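PDB 4OVQ: TRAP dicarboxylate ABC transporter, substrate-binding protein from Roseobacter denitrificans, which binds beta-D-glucuronate in the periplasm, probably to hand it to a TRAP-type membrane transporter. Local coordinates for residues 207-212 with 285-290; 226-231 with 291-296; 148-153 with 162-167; 192-197 with 218-223. One frame throughout, in Å; residues are numbered along the deposited sequence.

Overall arrangement
Contacts 1, 2 and 3 draw on one mixed four-stranded sheet, ordered 204-207, 146-150, 223-230, 286-289, while contact 4 joins two helices beside it and leads into strand 223-230. Contacts 1 and 3 are buried, and both reach beta-D-glucuronate: N207 meets the sugar ring oxygen and O1, R167 the carboxylate. Away from the ligand, both set aromatic edges against valines, and contact 3 adds an asparagine-built turn. Contacts 2 and 4 are only partly buried and differ sharply: contact 2 rests on one lysine amine, a glutamine amide and a water, contact 4 on apolar carbons. Contacts 1 and 2 interlock along the chain through neighbouring strands, and Y212 OH bonds A221 O between contacts 1 and 4.

Contact 1 of 4, residues 207-212 with 285-290; sequences NNWPSY and VVVNEI. With BDP (beta-D-glucopyranuronic acid), chain C.
N207 OD1 is gripped twice: O1 of the bound beta-D-glucuronate donates to it at 2.6 Å, and the backbone N208 N, on a lone pair in the carbonyl plane, lies 2.7 Å from N207 OD1. The other half of the amide donates, N207 ND2 reaching the sugar ring O5 at 2.9 Å with an N-H...O angle of 161°. An asparagine suits the spot because one flat group both accepts from a hydroxyl and donates to an ether oxygen.

N208 follows as the N-cap of helix 209-214. Its CG sits between the backbone N and the carbonyl carbon (chi1 52°), which folds the amide back over the first turn, where N208 OD1 takes the S211 N proton at 2.9 Å, nearly in line with its own C=O. Its ND2 is held by A143 O.

On the far side of the helix turn, two aromatic residues reach the strand 286-289 region. W209 presents the edge of its indole, CH2 lying 3.8 Å from V287 CG2 with V287 CG1 at nearly the same distance, so the two branches of the valine straddle the ring's end. Y212 brings its OH to 3.4 Å from V285 CG1; its phenol also bonds A221 O, which satisfies the buried hydroxyl. Y224 stacks on W209, bracing the indole.

The turn thus has two chemistries: the N207 amide that reads the hydroxyl and ring oxygen of the ligand on one side, and aromatic edges seated on branched methyls on the other, tying the ligand-binding asparagines to the edge strand of the sheet.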
# COMPACT_ATOMS: atom_id res chain seq x y z
N ASN A 207 8.01 -4.30 -4.33
CA ASN A 207 7.34 -3.02 -4.29
C ASN A 207 7.01 -2.52 -5.67
O ASN A 207 7.35 -3.15 -6.65
CB ASN A 207 8.17 -1.99 -3.53
CG ASN A 207 7.30 -1.13 -2.63
OD1 ASN A 207 6.33 -0.54 -3.12
ND2 ASN A 207 7.59 -1.10 -1.33
N ASN A 208 6.33 -1.39 -5.73
CA ASN A 208 6.03 -0.75 -7.02
C ASN A 208 7.27 -0.01 -7.57
O ASN A 208 8.28 0.15 -6.88
CB ASN A 208 4.85 0.19 -6.85
CG ASN A 208 5.04 1.18 -5.71
OD1 ASN A 208 6.08 1.81 -5.58
ND2 ASN A 208 4.01 1.33 -4.87
N TRP A 209 7.21 0.44 -8.82
CA TRP A 209 8.35 1.14 -9.41
C TRP A 209 8.79 2.38 -8.65
O TRP A 209 9.97 2.58 -8.42
CB TRP A 209 8.12 1.53 -10.87
CG TRP A 209 8.10 0.41 -11.84
CD1 TRP A 209 7.00 -0.12 -12.43
CD2 TRP A 209 9.23 -0.30 -12.36
NE1 TRP A 209 7.37 -1.13 -13.29
CE2 TRP A 209 8.73 -1.26 -13.27
CE3 TRP A 209 10.61 -0.24 -12.14
CZ2 TRP A 209 9.57 -2.14 -13.97
CZ3 TRP A 209 11.44 -1.12 -12.83
CH2 TRP A 209 10.91 -2.05 -13.74
N PRO A 210 7.84 3.26 -8.28
CA PRO A 210 8.27 4.49 -7.61
C PRO A 210 8.97 4.30 -6.24
O PRO A 210 9.86 5.07 -5.89
CB PRO A 210 6.96 5.28 -7.48
CG PRO A 210 6.11 4.76 -8.60
CD PRO A 210 6.41 3.29 -8.63
N SER A 211 8.56 3.29 -5.49
CA SER A 211 9.21 3.00 -4.20
C SER A 211 10.58 2.38 -4.43
O SER A 211 11.53 2.71 -3.75
CB SER A 211 8.37 2.03 -3.37
OG SER A 211 7.26 2.66 -2.76
N TYR A 212 10.67 1.48 -5.40
CA TYR A 212 11.93 0.81 -5.74
C TYR A 212 12.96 1.88 -6.09
O TYR A 212 14.11 1.83 -5.68
CB TYR A 212 11.69 -0.10 -6.92
CG TYR A 212 12.88 -0.82 -7.52
CD1 TYR A 212 13.71 -1.62 -6.74
CD2 TYR A 212 13.13 -0.78 -8.90
CE1 TYR A 212 14.76 -2.31 -7.30
CE2 TYR A 212 14.20 -1.45 -9.45
CZ TYR A 212 15.00 -2.21 -8.65
OH TYR A 212 16.04 -2.89 -9.23
N VAL A 285 19.39 -1.21 -14.13
CA VAL A 285 18.55 -2.28 -13.61
C VAL A 285 18.18 -3.23 -14.72
O VAL A 285 17.83 -2.83 -15.84
CB VAL A 285 17.26 -1.75 -12.94
CG1 VAL A 285 16.31 -2.92 -12.64
CG2 VAL A 285 17.61 -0.98 -11.69
N VAL A 286 18.28 -4.51 -14.41
CA VAL A 286 17.90 -5.57 -15.33
C VAL A 286 16.49 -6.02 -15.04
O VAL A 286 16.22 -6.62 -14.00
CB VAL A 286 18.84 -6.78 -15.20
CG1 VAL A 286 18.33 -7.92 -16.06
CG2 VAL A 286 20.26 -6.39 -15.59
N VAL A 287 15.58 -5.74 -15.98
CA VAL A 287 14.17 -6.02 -15.79
C VAL A 287 13.77 -7.28 -16.54
O VAL A 287 14.22 -7.52 -17.68
CB VAL A 287 13.29 -4.85 -16.30
CG1 VAL A 287 11.83 -5.10 -16.00
CG2 VAL A 287 13.75 -3.55 -15.70
N ASN A 288 12.95 -8.10 -15.91
CA ASN A 288 12.31 -9.21 -16.60
C ASN A 288 10.80 -9.31 -16.31
O ASN A 288 10.33 -8.99 -15.22
CB ASN A 288 13.01 -10.53 -16.28
CG ASN A 288 12.80 -10.97 -14.86
OD1 ASN A 288 13.38 -10.41 -13.94
ND2 ASN A 288 11.97 -12.00 -14.67
N GLU A 289 10.05 -9.71 -17.34
CA GLU A 289 8.66 -10.10 -17.19
C GLU A 289 8.61 -11.52 -16.65
O GLU A 289 9.58 -12.27 -16.76
CB GLU A 289 7.94 -10.04 -18.55
CG GLU A 289 7.96 -8.68 -19.23
CD GLU A 289 6.87 -7.76 -18.76
OE1 GLU A 289 6.09 -8.19 -17.88
OE2 GLU A 289 6.77 -6.62 -19.26
N ILE A 290 7.48 -11.89 -16.06
CA ILE A 290 7.21 -13.27 -15.66
C ILE A 290 6.12 -13.84 -16.58
O ILE A 290 4.93 -13.60 -16.38
CB ILE A 290 6.76 -13.40 -14.18
CG1 ILE A 290 7.90 -12.98 -13.24
CG2 ILE A 290 6.30 -14.83 -13.89
CD1 ILE A 290 7.74 -13.42 -11.77
C1 BDP C . 4.91 1.30 -0.49
C2 BDP C . 3.78 1.96 0.25
C3 BDP C . 4.30 2.38 1.56
C4 BDP C . 4.81 1.20 2.31
C5 BDP C . 5.88 0.49 1.52
C6 BDP C . 6.41 -0.77 2.22
O2 BDP C . 3.43 3.15 -0.54
O3 BDP C . 3.12 2.87 2.30
O4 BDP C . 5.35 1.64 3.63
O5 BDP C . 5.41 0.12 0.23
O6A BDP C . 6.51 -0.77 3.48
O1 BDP C . 4.54 0.83 -1.75
O6B BDP C . 6.86 -1.65 1.44

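Contact 2 of 4, residues 226-231 with 291-296; sequences LSQHLI and ADKAPF
The chain at 226-231, mostly the weakly bonded end of strand 223-230, comes closest to 291-296 where the S227 and K293 CA atoms stand 6.9 Å apart. It does not run straight: Q228 has backbone angles of 46° and 49°, in the left-handed helical region. The L226 and S227 carbonyls just before it lie beside the K293 chain. The opposing residues lead into helix 294-298, with D292 OD1 accepting a weak capping bond from A294 N.

K293 does nearly all the touching. Its chain is fully extended beyond CG, and this carries CE alongside the two carbonyl oxygens, 3.4 Å from L226 O and about as far from S227 O. The ammonium then meets the amide of Q228, K293 NZ donating to Q228 OE1 at 2.6 Å; the donor is tilted 17° from the carbonyl plane. A water also accepts from K293 NZ, at 3.2 Å, and donates to Q228 O.

Behind this, S227 OG and H229 ND1 share a hydrogen bond of 2.8 Å, while H229 NE2 bonds E206, which fixes the imidazole at both nitrogens.

A lysine fits here because its long apolar chain can span the gap before presenting charge. Within these segments the ammonium is met by a neutral amide oxygen and by a water that also bonds Q228 O, so one glutamine holds the lysine through both side chain and backbone.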
# COMPACT_ATOMS: atom_id res chain seq x y z
N LEU A 226 8.83 -8.64 -12.79
CA LEU A 226 7.44 -8.19 -12.80
C LEU A 226 6.42 -9.27 -12.46
O LEU A 226 5.56 -9.64 -13.27
CB LEU A 226 7.10 -7.56 -14.16
CG LEU A 226 7.82 -6.23 -14.39
CD1 LEU A 226 8.00 -5.90 -15.85
CD2 LEU A 226 7.08 -5.09 -13.70
N SER A 227 6.50 -9.74 -11.21
CA SER A 227 5.56 -10.70 -10.67
C SER A 227 4.20 -10.07 -10.46
O SER A 227 3.18 -10.72 -10.57
CB SER A 227 6.09 -11.22 -9.33
OG SER A 227 6.52 -10.13 -8.52
N GLN A 228 4.18 -8.78 -10.11
CA GLN A 228 2.92 -8.09 -9.86
C GLN A 228 1.99 -8.93 -8.99
O GLN A 228 0.80 -9.07 -9.26
CB GLN A 228 2.27 -7.75 -11.20
CG GLN A 228 3.11 -6.81 -12.04
CD GLN A 228 2.52 -6.57 -13.42
OE1 GLN A 228 1.89 -7.45 -14.01
NE2 GLN A 228 2.74 -5.37 -13.95
N HIS A 229 2.55 -9.42 -7.88
CA HIS A 229 1.89 -10.39 -7.00
C HIS A 229 0.92 -9.75 -6.01
O HIS A 229 0.05 -10.44 -5.49
CB HIS A 229 2.94 -11.18 -6.23
CG HIS A 229 3.96 -10.32 -5.55
ND1 HIS A 229 5.20 -10.08 -6.09
CD2 HIS A 229 3.91 -9.62 -4.39
CE1 HIS A 229 5.87 -9.26 -5.30
NE2 HIS A 229 5.10 -8.96 -4.26
N LEU A 230 1.09 -8.46 -5.74
CA LEU A 230 0.19 -7.73 -4.84
C LEU A 230 -0.20 -6.43 -5.52
O LEU A 230 0.67 -5.73 -6.09
CB LEU A 230 0.89 -7.44 -3.51
CG LEU A 230 1.05 -8.64 -2.56
CD1 LEU A 230 2.05 -8.35 -1.44
CD2 LEU A 230 -0.30 -9.04 -1.98
N ILE A 231 -1.50 -6.09 -5.43
CA ILE A 231 -2.02 -4.83 -5.92
C ILE A 231 -2.87 -4.27 -4.77
O ILE A 231 -4.01 -4.65 -4.56
CB ILE A 231 -2.84 -5.03 -7.21
CG1 ILE A 231 -1.95 -5.65 -8.28
CG2 ILE A 231 -3.41 -3.72 -7.69
CD1 ILE A 231 -2.72 -6.00 -9.58
N ALA A 291 6.54 -14.60 -17.59
CA ALA A 291 5.62 -15.13 -18.60
C ALA A 291 4.51 -16.03 -18.03
O ALA A 291 3.34 -15.89 -18.39
CB ALA A 291 6.38 -15.87 -19.67
N ASP A 292 4.89 -16.96 -17.17
CA ASP A 292 3.93 -17.87 -16.56
C ASP A 292 3.75 -17.54 -15.07
O ASP A 292 4.48 -18.06 -14.22
CB ASP A 292 4.38 -19.32 -16.74
CG ASP A 292 3.29 -20.33 -16.39
OD1 ASP A 292 2.11 -19.92 -16.32
OD2 ASP A 292 3.62 -21.51 -16.17
N LYS A 293 2.80 -16.66 -14.77
CA LYS A 293 2.52 -16.32 -13.38
C LYS A 293 1.69 -17.40 -12.70
O LYS A 293 1.51 -17.39 -11.49
CB LYS A 293 1.81 -14.97 -13.27
CG LYS A 293 2.64 -13.78 -13.69
CD LYS A 293 1.85 -12.48 -13.50
CE LYS A 293 2.63 -11.28 -14.01
NZ LYS A 293 1.88 -10.03 -13.81
N ALA A 294 1.19 -18.35 -13.48
CA ALA A 294 0.22 -19.31 -12.95
C ALA A 294 0.74 -20.11 -11.77
O ALA A 294 -0.01 -20.39 -10.84
CB ALA A 294 -0.24 -20.24 -14.04
N PRO A 295 2.02 -20.51 -11.79
CA PRO A 295 2.50 -21.29 -10.64
C PRO A 295 2.67 -20.45 -9.38
O PRO A 295 2.62 -21.01 -8.28
CB PRO A 295 3.86 -21.82 -11.13
CG PRO A 295 3.77 -21.75 -12.63
CD PRO A 295 3.00 -20.51 -12.89
N PHE A 296 2.91 -19.16 -9.54
CA PHE A 296 2.93 -18.25 -8.40
C PHE A 296 1.55 -18.17 -7.80
O PHE A 296 1.38 -18.29 -6.58
CB PHE A 296 3.41 -16.87 -8.82
CG PHE A 296 4.87 -16.81 -9.16
CD1 PHE A 296 5.81 -16.53 -8.18
CD2 PHE A 296 5.30 -17.05 -10.46
CE1 PHE A 296 7.17 -16.48 -8.51
CE2 PHE A 296 6.64 -17.00 -10.78
CZ PHE A 296 7.58 -16.72 -9.80
O HOH W 1 -0.48 -9.90 -11.58

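Contact 3 of 4, residues 148-153 with 162-167; sequences FYNGEK and EGMKVR. With BDP (beta-D-glucopyranuronic acid), chain C.
M164, a selenomethionine, lays its methyl over an Asx turn built by N150, just beyond the end of strand 146-150 in this periplasmic binding protein. Its CE lies 3.8 Å from N150 CG, the two side chains crossing at about a right angle, and 3.9 Å from K153 CE, part of a chain that slides past in the opposite direction. A flexible, unbranched methionine-type side chain, here carrying selenium, bends at chi3 (-73°) to reach both amide and methylenes.

What sets the amide in place is the turn itself. N150 OD1 receives E152 N at 2.8 Å and K153 N at 3.0 Å from the same face of its plane, and N150 ND2 returns a bond of 2.7 Å to K153 O. All three bonds fix the side chain's rotation, giving M164 a firm floor.

Further in, the edge of the F148 ring meets V166, CD1 to CG1 4.4 Å; I178 of helix 172-180 touches both residues. Strand 165-168 then delivers R167 to the ligand, its NE anchored by M188 O. The guanidinium grips the glucuronate carboxylate edge-on with paired bonds: R167 NH2 to O6A at 2.9 Å, and R167 NH1 to O6B at 2.8 Å along an almost straight N-H...O line of 178°.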
# COMPACT_ATOMS: atom_id res chain seq x y z
N PHE A 148 8.82 -8.32 -7.28
CA PHE A 148 10.04 -8.69 -6.59
C PHE A 148 11.27 -7.99 -7.13
O PHE A 148 11.41 -7.76 -8.34
CB PHE A 148 10.30 -10.21 -6.71
CG PHE A 148 9.31 -11.06 -5.98
CD1 PHE A 148 9.23 -11.02 -4.60
CD2 PHE A 148 8.48 -11.94 -6.67
CE1 PHE A 148 8.32 -11.82 -3.93
CE2 PHE A 148 7.59 -12.72 -6.00
CZ PHE A 148 7.50 -12.65 -4.62
N TYR A 149 12.20 -7.68 -6.24
CA TYR A 149 13.52 -7.27 -6.66
C TYR A 149 14.59 -7.85 -5.74
O TYR A 149 14.36 -8.05 -4.55
CB TYR A 149 13.64 -5.75 -6.74
CG TYR A 149 13.11 -4.91 -5.58
CD1 TYR A 149 13.93 -4.56 -4.54
CD2 TYR A 149 11.83 -4.38 -5.61
CE1 TYR A 149 13.49 -3.73 -3.52
CE2 TYR A 149 11.36 -3.55 -4.60
CZ TYR A 149 12.20 -3.23 -3.55
OH TYR A 149 11.71 -2.40 -2.55
N ASN A 150 15.77 -8.12 -6.30
CA ASN A 150 16.89 -8.64 -5.52
C ASN A 150 18.18 -8.38 -6.28
O ASN A 150 18.14 -7.97 -7.43
CB ASN A 150 16.73 -10.12 -5.20
CG ASN A 150 17.03 -11.01 -6.40
OD1 ASN A 150 18.11 -11.59 -6.50
ND2 ASN A 150 16.07 -11.11 -7.32
N GLY A 151 19.31 -8.63 -5.62
CA GLY A 151 20.60 -8.28 -6.17
C GLY A 151 21.31 -9.44 -6.85
O GLY A 151 22.32 -9.23 -7.51
N GLU A 152 20.76 -10.64 -6.72
CA GLU A 152 21.46 -11.86 -7.15
C GLU A 152 21.06 -12.35 -8.55
O GLU A 152 21.92 -12.61 -9.40
CB GLU A 152 21.22 -12.98 -6.13
CG GLU A 152 21.56 -14.40 -6.58
CD GLU A 152 20.98 -15.46 -5.63
OE1 GLU A 152 20.31 -15.08 -4.64
OE2 GLU A 152 21.19 -16.67 -5.85
N LYS A 153 19.76 -12.48 -8.79
CA LYS A 153 19.31 -13.12 -10.02
C LYS A 153 17.87 -12.79 -10.37
O LYS A 153 17.09 -12.44 -9.49
CB LYS A 153 19.40 -14.64 -9.87
CG LYS A 153 18.51 -15.18 -8.76
CD LYS A 153 18.80 -16.63 -8.43
CE LYS A 153 17.98 -17.07 -7.25
NZ LYS A 153 18.02 -18.53 -7.03
N GLU A 162 13.16 -19.98 -3.89
CA GLU A 162 13.52 -20.92 -2.85
C GLU A 162 14.83 -20.50 -2.20
O GLU A 162 15.82 -20.25 -2.89
CB GLU A 162 13.63 -22.35 -3.42
CG GLU A 162 14.56 -23.28 -2.63
CD GLU A 162 13.93 -23.89 -1.38
OE1 GLU A 162 12.68 -23.90 -1.29
OE2 GLU A 162 14.70 -24.36 -0.51
N GLY A 163 14.82 -20.39 -0.88
CA GLY A 163 15.99 -20.04 -0.10
C GLY A 163 16.26 -18.55 -0.04
O GLY A 163 17.17 -18.13 0.68
N MSE A 164 15.50 -17.74 -0.77
CA MSE A 164 15.75 -16.30 -0.79
C MSE A 164 15.14 -15.61 0.45
O MSE A 164 13.97 -15.85 0.78
CB MSE A 164 15.20 -15.68 -2.08
CG MSE A 164 15.63 -14.24 -2.31
SE MSE A 164 14.85 -13.47 -3.92
CE MSE A 164 15.87 -14.40 -5.25
N LYS A 165 15.90 -14.74 1.12
CA LYS A 165 15.39 -13.96 2.26
C LYS A 165 14.73 -12.74 1.67
O LYS A 165 15.40 -11.89 1.08
CB LYS A 165 16.52 -13.49 3.21
CG LYS A 165 17.45 -14.58 3.72
CD LYS A 165 18.62 -13.96 4.52
CE LYS A 165 19.60 -13.12 3.65
NZ LYS A 165 20.61 -14.02 2.99
N VAL A 166 13.41 -12.67 1.77
CA VAL A 166 12.67 -11.56 1.16
C VAL A 166 11.95 -10.74 2.23
O VAL A 166 11.17 -11.24 3.02
CB VAL A 166 11.65 -12.05 0.12
CG1 VAL A 166 11.02 -10.84 -0.58
CG2 VAL A 166 12.29 -13.05 -0.88
N ARG A 167 12.25 -9.44 2.26
CA ARG A 167 11.57 -8.54 3.16
C ARG A 167 10.15 -8.32 2.67
O ARG A 167 9.89 -8.16 1.46
CB ARG A 167 12.28 -7.19 3.22
CG ARG A 167 11.60 -6.14 4.16
CD ARG A 167 10.57 -5.32 3.41
NE ARG A 167 9.84 -4.37 4.25
CZ ARG A 167 8.95 -3.52 3.78
NH1 ARG A 167 8.70 -3.49 2.48
NH2 ARG A 167 8.33 -2.68 4.62
C1 BDP C . 4.91 1.30 -0.49
C2 BDP C . 3.78 1.96 0.25
C3 BDP C . 4.30 2.38 1.56
C4 BDP C . 4.81 1.20 2.31
C5 BDP C . 5.88 0.49 1.52
C6 BDP C . 6.41 -0.77 2.22
O2 BDP C . 3.43 3.15 -0.54
O3 BDP C . 3.12 2.87 2.30
O4 BDP C . 5.35 1.64 3.63
O5 BDP C . 5.41 0.12 0.23
O6A BDP C . 6.51 -0.77 3.48
O1 BDP C . 4.54 0.83 -1.75
O6B BDP C . 6.86 -1.65 1.44
O HOH W 2 16.70 -18.07 -4.61
O HOH W 3 16.66 -20.68 -6.17

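Contact 4 of 4, residues 192-197 with 218-223; sequences EVYQAL and FEVAGF
Y194 and V220 cross at about a right angle, whereas L197 comes at V220 on a slant, and between these two residues of helix 193-199 one valine methyl is lodged. That methyl is V220 CG2. With CG1 beside the backbone N (chi1 -68°), CG2 falls between the backbone N and the carbonyl carbon; it is the branch that faces the helix, and it makes the valine's closest approaches. L197 CB lies 3.7 Å from V220 CG2, and L197 CD1 reaches the same methyl at 4.0 Å. From the other flank Y194 CD1 comes within 4.1 Å of V220 CG2, while the tyrosine's own carbonyl oxygen stands as near.

Y194 and L197 can share a target because they are three residues apart on a helix, here one whose L197 N to V193 O bond measures 2.9 Å, and so project on neighbouring sides of it. L197 also extends CD1 to the A221 CB methyl, 4.2 Å away, so that the alanine meets the end of the leucine. H217 touches both Y194 and L197, continuing the patch along helix 217-220.

No hydrogen bond joins the two segments: leucine and a beta-branched valine fill the junction by shape. It is an apolar seam between two short helices in a lobe of a family 7 solute-binding protein, close behind R167 of the glucuronate site and just ahead of strand 223-230.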
# COMPACT_ATOMS: atom_id res chain seq x y z
N GLU A 192 14.07 0.54 7.00
CA GLU A 192 15.27 -0.27 7.31
C GLU A 192 15.68 -1.17 6.15
O GLU A 192 16.72 -1.81 6.16
CB GLU A 192 15.02 -1.08 8.57
CG GLU A 192 15.05 -0.19 9.78
CD GLU A 192 15.01 -0.94 11.05
OE1 GLU A 192 14.41 -2.03 11.05
OE2 GLU A 192 15.57 -0.44 12.07
N VAL A 193 14.87 -1.17 5.10
CA VAL A 193 15.11 -2.08 3.96
C VAL A 193 16.42 -1.78 3.17
O VAL A 193 17.14 -2.71 2.81
CB VAL A 193 13.90 -2.12 3.04
CG1 VAL A 193 14.18 -3.09 1.86
CG2 VAL A 193 12.64 -2.54 3.84
N TYR A 194 16.74 -0.52 2.89
CA TYR A 194 17.95 -0.17 2.17
C TYR A 194 19.20 -0.75 2.83
O TYR A 194 20.00 -1.41 2.17
CB TYR A 194 18.05 1.33 2.09
CG TYR A 194 19.25 1.84 1.32
CD1 TYR A 194 19.18 2.04 -0.05
CD2 TYR A 194 20.44 2.14 1.97
CE1 TYR A 194 20.25 2.52 -0.77
CE2 TYR A 194 21.57 2.63 1.24
CZ TYR A 194 21.44 2.81 -0.13
OH TYR A 194 22.50 3.29 -0.87
N GLN A 195 19.37 -0.50 4.13
CA GLN A 195 20.53 -1.03 4.83
C GLN A 195 20.54 -2.56 4.79
O GLN A 195 21.60 -3.17 4.62
CB GLN A 195 20.54 -0.49 6.27
CG GLN A 195 21.65 -1.04 7.16
CD GLN A 195 23.00 -0.51 6.78
OE1 GLN A 195 23.11 0.38 5.95
NE2 GLN A 195 24.04 -1.07 7.38
N ALA A 196 19.39 -3.19 4.96
CA ALA A 196 19.31 -4.63 5.02
C ALA A 196 19.72 -5.24 3.70
O ALA A 196 20.36 -6.28 3.69
CB ALA A 196 17.91 -5.09 5.43
N LEU A 197 19.32 -4.63 2.58
CA LEU A 197 19.74 -5.10 1.26
C LEU A 197 21.24 -4.88 1.05
O LEU A 197 21.93 -5.75 0.50
CB LEU A 197 18.96 -4.37 0.19
CG LEU A 197 17.48 -4.69 0.02
CD1 LEU A 197 16.79 -3.66 -0.90
CD2 LEU A 197 17.36 -6.11 -0.54
N PHE A 218 16.93 0.19 -5.72
CA PHE A 218 17.40 -0.29 -7.01
C PHE A 218 18.94 -0.29 -7.07
O PHE A 218 19.50 -1.07 -7.83
CB PHE A 218 16.79 0.54 -8.14
CG PHE A 218 17.39 1.90 -8.31
CD1 PHE A 218 16.98 2.97 -7.54
CD2 PHE A 218 18.37 2.11 -9.26
CE1 PHE A 218 17.54 4.23 -7.73
CE2 PHE A 218 18.92 3.33 -9.45
CZ PHE A 218 18.53 4.40 -8.70
N GLU A 219 19.60 0.58 -6.30
CA GLU A 219 21.08 0.65 -6.29
C GLU A 219 21.72 -0.54 -5.60
O GLU A 219 22.90 -0.84 -5.81
CB GLU A 219 21.58 1.91 -5.58
CG GLU A 219 21.23 3.23 -6.27
CD GLU A 219 22.07 3.48 -7.52
OE1 GLU A 219 22.87 2.58 -7.88
OE2 GLU A 219 21.94 4.56 -8.14
N VAL A 220 20.95 -1.20 -4.74
CA VAL A 220 21.44 -2.30 -3.93
C VAL A 220 20.71 -3.62 -4.20
O VAL A 220 20.98 -4.61 -3.52
CB VAL A 220 21.39 -1.97 -2.41
CG1 VAL A 220 22.39 -0.89 -2.05
CG2 VAL A 220 19.99 -1.54 -1.96
N ALA A 221 19.81 -3.61 -5.19
CA ALA A 221 19.02 -4.76 -5.62
C ALA A 221 18.63 -4.60 -7.11
O ALA A 221 17.49 -4.27 -7.44
CB ALA A 221 17.77 -4.90 -4.75
N GLY A 222 19.56 -4.84 -8.02
CA GLY A 222 19.35 -4.44 -9.41
C GLY A 222 18.65 -5.37 -10.38
O GLY A 222 18.69 -5.11 -11.60
N PHE A 223 18.04 -6.44 -9.90
CA PHE A 223 17.13 -7.25 -10.73
C PHE A 223 15.69 -6.97 -10.29
O PHE A 223 15.36 -7.16 -9.12
CB PHE A 223 17.42 -8.75 -10.59
CG PHE A 223 18.75 -9.18 -11.12
CD1 PHE A 223 18.94 -9.37 -12.48
CD2 PHE A 223 19.81 -9.40 -10.26
CE1 PHE A 223 20.17 -9.76 -12.96
CE2 PHE A 223 21.03 -9.79 -10.75
CZ PHE A 223 21.21 -9.97 -12.10